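Local structure of mundticin KS immunity protein (Enterococcus mundtii, 2ZRR) at residues K36-I41 / S63-L68; L77-M82 / E107-S112; D32-A37 / T73-V78; E43-L48 / K59-Y64. The protein probably shields the bacteriocin-producing Enterococcus mundtii cell from its own mundticin KS, as a small immunity protein folded into an antiparallel four-helix bundle. All coordinates share one frame; numbering follows the deposited sequence.

Contact 1 of 4, residues K36-I41 / S63-L68; sequences KAEVII and SYLKKL
I41 and L68 meet across one helix pair of the antiparallel four-helix bundle, where helices 33-48 and 55-70 pack side by side. The local axes come within 9.8 Å and run nearly antiparallel, with a signed crossing angle of -155°; the closest backbone level is that of E38 and L65. No hydrogen bond or salt bridge crosses between the segments.

The apolar packing falls into two layers. In the inner one, I41 and L68 reach toward each other tip to tip, and their CD1 methyls stand 3.5 Å apart, tighter than usual van der Waals contact. A37 CB adds a small surface against L68 CD1 at 3.9 Å. Facing helix 99-109, A37 and I41 also touch L108, while L68 reaches V78 of helix 75-90, which makes this layer part of the common core. In the outer layer L65 points its CG anti to the backbone N (chi1 172°), which carries its CD1 across the chain of E38 at about a right angle. Lower on the same residue, L65 CB meets the CG2 branch of I41 at 3.7 Å as the two side chains slide past in opposite directions.

E38 makes a mixed contact: its methylenes pack on both leucines, its carboxylate on L68. The extended chain lies alongside L68, running the opposite way. L65 CD1 rests 3.7 Å from E38 CG, and beyond it E38 OE2 lies 3.5 Å from L68 C, a van der Waals approach to the backbone and no hydrogen bond.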
loop_
_atom_site.group_PDB
_atom_site.type_symbol
_atom_site.label_atom_id
_atom_site.label_comp_id
_atom_site.label_asym_id
_atom_site.label_seq_id
_atom_site.Cartn_x
_atom_site.Cartn_y
_atom_site.Cartn_z
ATOM N N LYS A 36 -0.444 6.237 10.509
ATOM C CA LYS A 36 0.844 5.757 10.012
ATOM C C LYS A 36 0.679 5.021 8.697
ATOM O O LYS A 36 1.398 5.293 7.737
ATOM C CB LYS A 36 1.485 4.807 11.027
ATOM C CG LYS A 36 2.738 5.334 11.696
ATOM C CD LYS A 36 3.381 4.270 12.600
ATOM C CE LYS A 36 3.055 4.491 14.077
ATOM N NZ LYS A 36 2.132 3.443 14.610
ATOM N N ALA A 37 -0.256 4.070 8.652
ATOM C CA ALA A 37 -0.499 3.302 7.427
ATOM C C ALA A 37 -0.875 4.215 6.245
ATOM O O ALA A 37 -0.369 4.054 5.129
ATOM C CB ALA A 37 -1.591 2.268 7.667
ATOM N N GLU A 38 -1.755 5.180 6.492
ATOM C CA GLU A 38 -2.170 6.110 5.446
ATOM C C GLU A 38 -0.993 6.970 4.951
ATOM O O GLU A 38 -0.831 7.194 3.750
ATOM C CB GLU A 38 -3.289 7.006 5.976
ATOM C CG GLU A 38 -4.648 6.346 6.014
ATOM C CD GLU A 38 -5.612 7.071 6.913
ATOM O OE1 GLU A 38 -5.343 8.228 7.281
ATOM O OE2 GLU A 38 -6.656 6.484 7.258
ATOM N N VAL A 39 -0.168 7.442 5.886
ATOM C CA VAL A 39 1.000 8.262 5.550
ATOM C C VAL A 39 1.921 7.509 4.594
ATOM O O VAL A 39 2.313 8.041 3.558
ATOM C CB VAL A 39 1.787 8.662 6.829
ATOM C CG1 VAL A 39 3.228 9.001 6.493
ATOM C CG2 VAL A 39 1.114 9.837 7.489
ATOM N N ILE A 40 2.255 6.266 4.932
ATOM C CA ILE A 40 3.133 5.463 4.089
ATOM C C ILE A 40 2.559 5.289 2.677
ATOM O O ILE A 40 3.280 5.369 1.677
ATOM C CB ILE A 40 3.369 4.074 4.712
ATOM C CG1 ILE A 40 4.060 4.220 6.064
ATOM C CG2 ILE A 40 4.229 3.221 3.799
ATOM C CD1 ILE A 40 4.252 2.896 6.781
ATOM N N ILE A 41 1.257 5.049 2.591
ATOM C CA ILE A 41 0.628 4.858 1.288
ATOM C C ILE A 41 0.669 6.159 0.492
ATOM O O ILE A 41 0.991 6.165 -0.695
ATOM C CB ILE A 41 -0.837 4.355 1.453
ATOM C CG1 ILE A 41 -0.820 2.868 1.838
ATOM C CG2 ILE A 41 -1.626 4.564 0.154
ATOM C CD1 ILE A 41 -1.879 2.471 2.848
ATOM N N SER A 63 -6.698 2.228 -3.572
ATOM C CA SER A 63 -7.912 1.610 -3.061
ATOM C C SER A 63 -7.868 1.416 -1.542
ATOM O O SER A 63 -8.841 1.715 -0.841
ATOM C CB SER A 63 -8.144 0.262 -3.743
ATOM O OG SER A 63 -9.024 -0.543 -2.971
ATOM N N TYR A 64 -6.745 0.924 -1.020
ATOM C CA TYR A 64 -6.660 0.708 0.416
ATOM C C TYR A 64 -6.534 1.980 1.227
ATOM O O TYR A 64 -6.917 2.011 2.402
ATOM C CB TYR A 64 -5.540 -0.274 0.733
ATOM C CG TYR A 64 -6.050 -1.676 0.603
ATOM C CD1 TYR A 64 -6.046 -2.323 -0.631
ATOM C CD2 TYR A 64 -6.638 -2.325 1.690
ATOM C CE1 TYR A 64 -6.619 -3.583 -0.783
ATOM C CE2 TYR A 64 -7.216 -3.582 1.553
ATOM C CZ TYR A 64 -7.207 -4.209 0.311
ATOM O OH TYR A 64 -7.791 -5.456 0.164
ATOM N N LEU A 65 -6.027 3.042 0.605
ATOM C CA LEU A 65 -5.921 4.307 1.309
ATOM C C LEU A 65 -7.344 4.772 1.636
ATOM O O LEU A 65 -7.622 5.210 2.756
ATOM C CB LEU A 65 -5.197 5.346 0.450
ATOM C CG LEU A 65 -5.194 6.776 1.003
ATOM C CD1 LEU A 65 -4.511 6.827 2.361
ATOM C CD2 LEU A 65 -4.488 7.686 0.015
ATOM N N LYS A 66 -8.261 4.663 0.676
ATOM C CA LYS A 66 -9.633 5.082 0.957
ATOM C C LYS A 66 -10.310 4.123 1.941
ATOM O O LYS A 66 -11.084 4.551 2.798
ATOM C CB LYS A 66 -10.458 5.195 -0.332
ATOM C CG LYS A 66 -10.244 4.089 -1.315
ATOM C CD LYS A 66 -11.411 4.014 -2.281
ATOM C CE LYS A 66 -12.068 2.638 -2.246
ATOM N NZ LYS A 66 -11.654 1.849 -1.045
ATOM N N LYS A 67 -10.019 2.830 1.830
ATOM C CA LYS A 67 -10.599 1.855 2.759
ATOM C C LYS A 67 -10.171 2.185 4.179
ATOM O O LYS A 67 -10.962 2.050 5.111
ATOM C CB LYS A 67 -10.140 0.435 2.431
ATOM C CG LYS A 67 -10.852 -0.206 1.260
ATOM C CD LYS A 67 -10.431 -1.656 1.103
ATOM C CE LYS A 67 -11.073 -2.292 -0.121
ATOM N NZ LYS A 67 -10.239 -2.125 -1.340
ATOM N N LEU A 68 -8.915 2.619 4.336
ATOM C CA LEU A 68 -8.372 2.978 5.653
ATOM C C LEU A 68 -9.110 4.167 6.272
ATOM O O LEU A 68 -9.414 4.189 7.466
ATOM C CB LEU A 68 -6.875 3.315 5.536
ATOM C CG LEU A 68 -5.921 2.127 5.469
ATOM C CD1 LEU A 68 -4.538 2.600 5.071
ATOM C CD2 LEU A 68 -5.870 1.437 6.826
#

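Contact 2 of 4, residues L77-M82 / E107-S112; sequences LVLSRM and ELMSIS
M109 brings its terminal methyl to the peptide carbonyl of L79, the flat group met across this contact: M109 CE lies 3.2 Å from L79 O. The other flat group, the guanidinium of R81, sits on the far side of its helix from segment 107-112 and carries L77 CD1 3.2 Å above one face, offset toward the rim; no ring or guanidinium is sandwiched between the segments. M109 reaches the carbonyl because its chain bends at both chi2 and chi3 (46° and -108°), which turns the terminal methyl, CE, toward helix 75-90.

The rest is mainly apolar and closes the antiparallel four-helix bundle, joining helix 75-90 to the last helix, 99-109, and the chain end. L108 divides its two methyls between partners: L108 CD1 meets L79 CD2 at 4.1 Å, and L108 CD2 sits 3.6 Å from M82 CE. M82 comes in with an extended chain and crosses L108 at about a right angle, and M82 SD also flanks that methyl. Helix 33-48 lies behind L108 through I41, and helix 55-70 touches M82 through L61 and Y64.

From M109 to S112 the backbone makes a type I beta turn. This brings I111 CG2 to 4.2 Å from L79 CD1, a methyl that S112 OG also approaches at 4.0 Å, although S112 is poorly ordered.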
loop_
_atom_site.group_PDB
_atom_site.type_symbol
_atom_site.label_atom_id
_atom_site.label_comp_id
_atom_site.label_asym_id
_atom_site.label_seq_id
_atom_site.Cartn_x
_atom_site.Cartn_y
_atom_site.Cartn_z
ATOM N N LEU A 77 -7.032 -6.032 9.802
ATOM C CA LEU A 77 -7.916 -6.709 8.850
ATOM C C LEU A 77 -7.753 -6.173 7.429
ATOM O O LEU A 77 -7.607 -6.948 6.475
ATOM C CB LEU A 77 -9.378 -6.552 9.271
ATOM C CG LEU A 77 -10.403 -6.871 8.176
ATOM C CD1 LEU A 77 -10.156 -8.267 7.625
ATOM C CD2 LEU A 77 -11.801 -6.764 8.747
ATOM N N VAL A 78 -7.781 -4.844 7.300
ATOM C CA VAL A 78 -7.644 -4.168 6.007
ATOM C C VAL A 78 -6.294 -4.426 5.362
ATOM O O VAL A 78 -6.216 -4.721 4.175
ATOM C CB VAL A 78 -7.824 -2.634 6.153
ATOM C CG1 VAL A 78 -7.185 -1.918 4.974
ATOM C CG2 VAL A 78 -9.294 -2.282 6.219
ATOM N N LEU A 79 -5.233 -4.308 6.156
ATOM C CA LEU A 79 -3.874 -4.517 5.671
ATOM C C LEU A 79 -3.547 -5.963 5.342
ATOM O O LEU A 79 -2.742 -6.232 4.454
ATOM C CB LEU A 79 -2.874 -3.997 6.694
ATOM C CG LEU A 79 -2.818 -2.478 6.756
ATOM C CD1 LEU A 79 -1.983 -2.043 7.939
ATOM C CD2 LEU A 79 -2.252 -1.955 5.451
ATOM N N SER A 80 -4.145 -6.897 6.069
ATOM C CA SER A 80 -3.908 -8.310 5.799
ATOM C C SER A 80 -4.486 -8.639 4.418
ATOM O O SER A 80 -3.908 -9.417 3.651
ATOM C CB SER A 80 -4.579 -9.170 6.873
ATOM O OG SER A 80 -4.125 -8.812 8.168
ATOM N N ARG A 81 -5.629 -8.027 4.114
ATOM C CA ARG A 81 -6.307 -8.220 2.832
ATOM C C ARG A 81 -5.533 -7.510 1.719
ATOM O O ARG A 81 -5.479 -7.976 0.577
ATOM C CB ARG A 81 -7.743 -7.679 2.921
ATOM C CG ARG A 81 -8.675 -8.584 3.734
ATOM C CD ARG A 81 -10.007 -7.930 4.105
ATOM N NE ARG A 81 -10.965 -8.932 4.581
ATOM C CZ ARG A 81 -12.189 -8.672 5.037
ATOM N NH1 ARG A 81 -12.643 -7.428 5.092
ATOM N NH2 ARG A 81 -12.964 -9.668 5.444
ATOM N N MET A 82 -4.922 -6.383 2.068
ATOM C CA MET A 82 -4.151 -5.603 1.115
ATOM C C MET A 82 -2.849 -6.305 0.805
ATOM O O MET A 82 -2.411 -6.344 -0.340
ATOM C CB MET A 82 -3.851 -4.223 1.687
ATOM C CG MET A 82 -2.782 -3.462 0.923
ATOM S SD MET A 82 -2.304 -1.938 1.753
ATOM C CE MET A 82 -1.590 -1.047 0.382
ATOM N N GLU A 107 7.541 -1.935 5.310
ATOM C CA GLU A 107 7.310 -1.133 6.499
ATOM C C GLU A 107 5.792 -0.972 6.686
ATOM O O GLU A 107 5.294 -0.799 7.803
ATOM C CB GLU A 107 8.003 0.218 6.316
ATOM C CG GLU A 107 7.534 1.337 7.218
ATOM C CD GLU A 107 8.195 2.662 6.862
ATOM O OE1 GLU A 107 7.901 3.690 7.518
ATOM O OE2 GLU A 107 9.014 2.666 5.915
ATOM N N LEU A 108 5.055 -1.045 5.583
ATOM C CA LEU A 108 3.605 -0.927 5.637
ATOM C C LEU A 108 3.032 -2.211 6.236
ATOM O O LEU A 108 2.261 -2.164 7.199
ATOM C CB LEU A 108 3.039 -0.691 4.231
ATOM C CG LEU A 108 1.519 -0.577 4.071
ATOM C CD1 LEU A 108 0.963 0.580 4.900
ATOM C CD2 LEU A 108 1.210 -0.383 2.608
ATOM N N MET A 109 3.420 -3.353 5.672
ATOM C CA MET A 109 2.951 -4.653 6.159
ATOM C C MET A 109 3.341 -4.853 7.625
ATOM O O MET A 109 2.598 -5.441 8.409
ATOM C CB MET A 109 3.544 -5.779 5.310
ATOM C CG MET A 109 2.633 -6.281 4.208
ATOM S SD MET A 109 1.840 -4.958 3.249
ATOM C CE MET A 109 0.145 -5.078 3.839
ATOM N N SER A 110 4.518 -4.353 7.984
ATOM C CA SER A 110 5.021 -4.460 9.344
ATOM C C SER A 110 4.105 -3.801 10.366
ATOM O O SER A 110 4.222 -4.076 11.557
ATOM C CB SER A 110 6.405 -3.821 9.452
ATOM O OG SER A 110 6.378 -2.700 10.329
ATOM N N ILE A 111 3.214 -2.918 9.924
ATOM C CA ILE A 111 2.314 -2.264 10.867
ATOM C C ILE A 111 1.357 -3.326 11.391
ATOM O O ILE A 111 0.989 -3.325 12.572
ATOM C CB ILE A 111 1.523 -1.120 10.210
ATOM C CG1 ILE A 111 2.458 0.055 9.942
ATOM C CG2 ILE A 111 0.402 -0.660 11.131
ATOM C CD1 ILE A 111 1.834 1.156 9.123
ATOM N N SER A 112 0.974 -4.232 10.493
ATOM C CA SER A 112 0.087 -5.359 10.789
ATOM C C SER A 112 -0.586 -5.842 9.513
ATOM O O SER A 112 -0.195 -6.920 9.017
ATOM C CB SER A 112 -0.981 -4.998 11.844
ATOM O OG SER A 112 -1.817 -3.930 11.428
#

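Contact 3 of 4, residues D32-A37 / T73-V78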
loop_
_atom_site.group_PDB
_atom_site.type_symbol
_atom_site.label_atom_id
_atom_site.label_comp_id
_atom_site.label_asym_id
_atom_site.label_seq_id
_atom_site.Cartn_x
_atom_site.Cartn_y
_atom_site.Cartn_z
ATOM N N ASP A 32 -1.673 5.065 16.384
ATOM C CA ASP A 32 -1.872 5.855 15.186
ATOM C C ASP A 32 -1.445 4.986 14.026
ATOM O O ASP A 32 -0.835 5.451 13.071
ATOM C CB ASP A 32 -1.060 7.155 15.219
ATOM C CG ASP A 32 0.394 6.932 15.530
ATOM O OD1 ASP A 32 1.046 7.890 15.987
ATOM O OD2 ASP A 32 0.892 5.804 15.319
ATOM N N ARG A 33 -1.766 3.702 14.138
ATOM C CA ARG A 33 -1.455 2.740 13.089
ATOM C C ARG A 33 -2.180 3.140 11.806
ATOM O O ARG A 33 -1.656 2.937 10.708
ATOM C CB ARG A 33 -1.934 1.345 13.477
ATOM C CG ARG A 33 -1.102 0.636 14.511
ATOM C CD ARG A 33 -1.831 -0.645 14.923
ATOM N NE ARG A 33 -3.042 -0.364 15.697
ATOM C CZ ARG A 33 -4.033 -1.231 15.891
ATOM N NH1 ARG A 33 -3.968 -2.447 15.369
ATOM N NH2 ARG A 33 -5.085 -0.888 16.619
ATOM N N ARG A 34 -3.399 3.672 11.957
ATOM C CA ARG A 34 -4.202 4.098 10.809
ATOM C C ARG A 34 -3.536 5.305 10.165
ATOM O O ARG A 34 -3.308 5.317 8.957
ATOM C CB ARG A 34 -5.634 4.457 11.231
ATOM C CG ARG A 34 -6.615 4.550 10.042
ATOM C CD ARG A 34 -8.078 4.665 10.487
ATOM N NE ARG A 34 -8.488 3.473 11.220
ATOM C CZ ARG A 34 -8.871 2.331 10.655
ATOM N NH1 ARG A 34 -8.906 2.213 9.334
ATOM N NH2 ARG A 34 -9.179 1.291 11.421
ATOM N N LYS A 35 -3.229 6.322 10.966
ATOM C CA LYS A 35 -2.546 7.499 10.433
ATOM C C LYS A 35 -1.199 7.077 9.805
ATOM O O LYS A 35 -0.865 7.483 8.692
ATOM C CB LYS A 35 -2.315 8.516 11.546
ATOM C CG LYS A 35 -1.726 9.834 11.064
ATOM C CD LYS A 35 -0.755 10.415 12.091
ATOM C CE LYS A 35 -1.484 10.965 13.320
ATOM N NZ LYS A 35 -1.751 12.437 13.223
ATOM N N LYS A 36 -0.444 6.237 10.509
ATOM C CA LYS A 36 0.844 5.757 10.012
ATOM C C LYS A 36 0.679 5.021 8.697
ATOM O O LYS A 36 1.398 5.293 7.737
ATOM C CB LYS A 36 1.485 4.807 11.027
ATOM C CG LYS A 36 2.738 5.334 11.696
ATOM C CD LYS A 36 3.381 4.270 12.600
ATOM C CE LYS A 36 3.055 4.491 14.077
ATOM N NZ LYS A 36 2.132 3.443 14.610
ATOM N N ALA A 37 -0.256 4.070 8.652
ATOM C CA ALA A 37 -0.499 3.302 7.427
ATOM C C ALA A 37 -0.875 4.215 6.245
ATOM O O ALA A 37 -0.369 4.054 5.129
ATOM C CB ALA A 37 -1.591 2.268 7.667
ATOM N N THR A 73 -13.542 -0.947 9.544
ATOM C CA THR A 73 -12.694 -2.085 9.862
ATOM C C THR A 73 -11.418 -1.694 10.614
ATOM O O THR A 73 -11.035 -0.524 10.661
ATOM C CB THR A 73 -12.280 -2.822 8.582
ATOM O OG1 THR A 73 -11.748 -1.879 7.646
ATOM C CG2 THR A 73 -13.490 -3.532 7.945
ATOM N N SER A 74 -10.768 -2.694 11.196
ATOM C CA SER A 74 -9.526 -2.510 11.941
ATOM C C SER A 74 -8.355 -2.455 10.974
ATOM O O SER A 74 -8.429 -2.981 9.857
ATOM C CB SER A 74 -9.306 -3.689 12.881
ATOM O OG SER A 74 -8.780 -4.774 12.135
ATOM N N VAL A 75 -7.258 -1.840 11.405
ATOM C CA VAL A 75 -6.084 -1.761 10.546
ATOM C C VAL A 75 -5.543 -3.147 10.155
ATOM O O VAL A 75 -5.268 -3.396 8.975
ATOM C CB VAL A 75 -4.960 -0.905 11.204
ATOM C CG1 VAL A 75 -3.595 -1.267 10.609
ATOM C CG2 VAL A 75 -5.243 0.587 10.972
ATOM N N PRO A 76 -5.378 -4.064 11.129
ATOM C CA PRO A 76 -4.863 -5.400 10.763
ATOM C C PRO A 76 -5.708 -6.157 9.720
ATOM O O PRO A 76 -5.165 -6.838 8.852
ATOM C CB PRO A 76 -4.787 -6.150 12.095
ATOM C CG PRO A 76 -4.849 -5.079 13.166
ATOM C CD PRO A 76 -5.618 -3.928 12.578
ATOM N N LEU A 77 -7.032 -6.032 9.802
ATOM C CA LEU A 77 -7.916 -6.709 8.850
ATOM C C LEU A 77 -7.753 -6.173 7.429
ATOM O O LEU A 77 -7.607 -6.948 6.475
ATOM C CB LEU A 77 -9.378 -6.552 9.271
ATOM C CG LEU A 77 -10.403 -6.871 8.176
ATOM C CD1 LEU A 77 -10.156 -8.267 7.625
ATOM C CD2 LEU A 77 -11.801 -6.764 8.747
ATOM N N VAL A 78 -7.781 -4.844 7.300
ATOM C CA VAL A 78 -7.644 -4.168 6.007
ATOM C C VAL A 78 -6.294 -4.426 5.362
ATOM O O VAL A 78 -6.216 -4.721 4.175
ATOM C CB VAL A 78 -7.824 -2.634 6.153
ATOM C CG1 VAL A 78 -7.185 -1.918 4.974
ATOM C CG2 VAL A 78 -9.294 -2.282 6.219
HETATM O O HOH W 1 -10.340 0.333 7.335
#
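R34 NH2 donates to the backbone carbonyl of T73 in the one direct hydrogen bond between the segments, 2.7 Å from NH2 to O. The bond is bent at the hydrogen (139°); the donor lies in the carbonyl plane, while the oxygen stands 27° out of the guanidinium plane. R34 runs out with CG anti to the backbone N (chi1 -165°) and bends at chi3, which brings its guanidinium to T73 O. R34 NH1 gives a hydrogen bond to L68 O near the C-terminal end of helix 55-70 and a longer one, 3.1 Å, to a water. That water also bonds the less surely placed T73 OG1, which hydrogen-bonds E71 OE1 as well. V75 packs against the guanidinium: its CG2 methyl sits 4.0 Å from R34 CZ, over the centre of one face, and 3.7 Å from R34 CA.

Here, at one end of the antiparallel four-helix bundle, the first turns of helices 33-48 and 75-90 meet. S74, the N-cap residue just before helix 75-90, accepts through OG from L77 N at 3.2 Å. Beside V75 the P76 ring meets the edge of a second guanidinium, with R33 NH1 3.5 Å from P76 CG; R33 NH2 forms a salt bridge to D31.

Contact 4 of 4, residues E43-L48 / K59-Y64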
loop_
_atom_site.group_PDB
_atom_site.type_symbol
_atom_site.label_atom_id
_atom_site.label_comp_id
_atom_site.label_asym_id
_atom_site.label_seq_id
_atom_site.Cartn_x
_atom_site.Cartn_y
_atom_site.Cartn_z
ATOM N N GLU A 43 2.799 8.607 0.732
ATOM C CA GLU A 43 4.190 8.780 0.322
ATOM C C GLU A 43 4.522 7.886 -0.862
ATOM O O GLU A 43 5.104 8.333 -1.850
ATOM C CB GLU A 43 5.123 8.433 1.486
ATOM C CG GLU A 43 5.034 9.406 2.635
ATOM C CD GLU A 43 5.814 8.934 3.849
ATOM O OE1 GLU A 43 6.070 7.710 3.963
ATOM O OE2 GLU A 43 6.168 9.794 4.686
ATOM N N LEU A 44 4.153 6.615 -0.746
ATOM C CA LEU A 44 4.404 5.638 -1.792
ATOM C C LEU A 44 3.767 6.014 -3.123
ATOM O O LEU A 44 4.400 5.915 -4.172
ATOM C CB LEU A 44 3.884 4.276 -1.352
ATOM C CG LEU A 44 4.960 3.304 -0.897
ATOM C CD1 LEU A 44 4.353 2.278 0.042
ATOM C CD2 LEU A 44 5.574 2.640 -2.115
ATOM N N LEU A 45 2.506 6.435 -3.074
ATOM C CA LEU A 45 1.781 6.821 -4.281
ATOM C C LEU A 45 2.429 8.031 -4.925
ATOM O O LEU A 45 2.582 8.102 -6.146
ATOM C CB LEU A 45 0.329 7.138 -3.943
ATOM C CG LEU A 45 -0.559 5.906 -3.966
ATOM C CD1 LEU A 45 -1.929 6.261 -3.419
ATOM C CD2 LEU A 45 -0.648 5.380 -5.387
ATOM N N ASP A 46 2.807 8.988 -4.088
ATOM C CA ASP A 46 3.456 10.203 -4.554
ATOM C C ASP A 46 4.781 9.865 -5.255
ATOM O O ASP A 46 5.213 10.558 -6.179
ATOM C CB ASP A 46 3.725 11.119 -3.360
ATOM C CG ASP A 46 3.494 12.582 -3.682
ATOM O OD1 ASP A 46 2.622 13.194 -3.032
ATOM O OD2 ASP A 46 4.183 13.123 -4.579
ATOM N N ASP A 47 5.410 8.781 -4.818
ATOM C CA ASP A 47 6.694 8.367 -5.361
ATOM C C ASP A 47 6.627 7.458 -6.578
ATOM O O ASP A 47 7.472 7.538 -7.462
ATOM C CB ASP A 47 7.509 7.673 -4.269
ATOM C CG ASP A 47 8.999 7.742 -4.527
ATOM O OD1 ASP A 47 9.574 6.729 -4.976
ATOM O OD2 ASP A 47 9.591 8.815 -4.284
ATOM N N LEU A 48 5.625 6.593 -6.619
ATOM C CA LEU A 48 5.469 5.645 -7.714
ATOM C C LEU A 48 5.360 6.206 -9.128
ATOM O O LEU A 48 5.796 5.552 -10.076
ATOM C CB LEU A 48 4.266 4.744 -7.443
ATOM C CG LEU A 48 4.565 3.570 -6.512
ATOM C CD1 LEU A 48 3.275 2.887 -6.128
ATOM C CD2 LEU A 48 5.505 2.599 -7.211
ATOM N N LYS A 59 -3.194 1.376 -8.032
ATOM C CA LYS A 59 -4.619 1.108 -7.883
ATOM C C LYS A 59 -4.895 0.516 -6.495
ATOM O O LYS A 59 -5.698 1.056 -5.730
ATOM C CB LYS A 59 -5.087 0.139 -8.979
ATOM C CG LYS A 59 -6.438 0.477 -9.597
ATOM C CD LYS A 59 -6.333 1.602 -10.621
ATOM C CE LYS A 59 -7.072 1.235 -11.894
ATOM N NZ LYS A 59 -6.443 0.078 -12.594
ATOM N N VAL A 60 -4.222 -0.592 -6.177
ATOM C CA VAL A 60 -4.370 -1.259 -4.883
ATOM C C VAL A 60 -4.061 -0.280 -3.762
ATOM O O VAL A 60 -4.825 -0.136 -2.809
ATOM C CB VAL A 60 -3.392 -2.434 -4.748
ATOM C CG1 VAL A 60 -3.418 -2.972 -3.320
ATOM C CG2 VAL A 60 -3.738 -3.518 -5.754
ATOM N N LEU A 61 -2.921 0.387 -3.880
ATOM C CA LEU A 61 -2.501 1.354 -2.881
ATOM C C LEU A 61 -3.564 2.409 -2.708
ATOM O O LEU A 61 -3.932 2.745 -1.582
ATOM C CB LEU A 61 -1.203 2.025 -3.314
ATOM C CG LEU A 61 0.007 1.093 -3.339
ATOM C CD1 LEU A 61 1.212 1.832 -3.906
ATOM C CD2 LEU A 61 0.289 0.591 -1.926
ATOM N N GLY A 62 -4.044 2.939 -3.833
ATOM C CA GLY A 62 -5.061 3.975 -3.798
ATOM C C GLY A 62 -6.347 3.451 -3.203
ATOM O O GLY A 62 -7.004 4.126 -2.410
ATOM N N SER A 63 -6.698 2.228 -3.572
ATOM C CA SER A 63 -7.912 1.610 -3.061
ATOM C C SER A 63 -7.868 1.416 -1.542
ATOM O O SER A 63 -8.841 1.715 -0.841
ATOM C CB SER A 63 -8.144 0.262 -3.743
ATOM O OG SER A 63 -9.024 -0.543 -2.971
ATOM N N TYR A 64 -6.745 0.924 -1.020
ATOM C CA TYR A 64 -6.660 0.708 0.416
ATOM C C TYR A 64 -6.534 1.980 1.227
ATOM O O TYR A 64 -6.917 2.011 2.402
ATOM C CB TYR A 64 -5.540 -0.274 0.733
ATOM C CG TYR A 64 -6.050 -1.676 0.603
ATOM C CD1 TYR A 64 -6.046 -2.323 -0.631
ATOM C CD2 TYR A 64 -6.638 -2.325 1.690
ATOM C CE1 TYR A 64 -6.619 -3.583 -0.783
ATOM C CE2 TYR A 64 -7.216 -3.582 1.553
ATOM C CZ TYR A 64 -7.207 -4.209 0.311
ATOM O OH TYR A 64 -7.791 -5.456 0.164
#
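L61 and L48 make the tight end of this contact, reaching toward each other tip to tip with their CD1 methyls only 3.2 Å apart, well inside usual van der Waals contact. Both leucines are buried, and L61 also touches M82 of helix 75-90. L44 adds a looser touch on the same methyl, its CB 4.4 Å from L61 CD1, before its own chain continues toward K104 and L105 of helix 99-109.

Packing relaxes toward the partly exposed side, where L45 takes over. With CG anti to its carbonyl carbon (chi1 -87°), L45 slides past L61 in the opposite direction, and its CD2 lies 4.0 Å from L61 CB. These leucines pair helices 33-48 and 55-70, consecutive members of the antiparallel four-helix bundle; the short local axes approach to 10.1 Å and cross at -150°. G62 has no side chain, and L45 CD1 packs on its backbone, 3.9 Å from G62 CA. No polar bond joins the two segments; L45 O, at this margin, instead receives a hydrogen bond from R58 NH1, one turn before G62 on helix 55-70.

Overall arrangement
Contacts 1 and 4 are two levels of one interface, between helices 33-48 and 55-70, with centres about 8 Å apart; contact 4 lies nearer the turn between these helices. Contact 3 shares K36 and A37 with contact 1 and joins helix 33-48 to helix 75-90; L77 and V78 are shared with contact 2, where helix 75-90 meets helix 99-109. Along the chain, contacts 1 and 4 close before contact 2 opens, and contact 4 falls between the segments of contact 3. The centres of contacts 1, 2 and 3 are 8 to 10 Å apart, and those of contacts 3 and 4 about 15 Å. Together they tie four helices into one compact bundle, with the start of helix 33-48 and the modelled C-terminal residues at the same end.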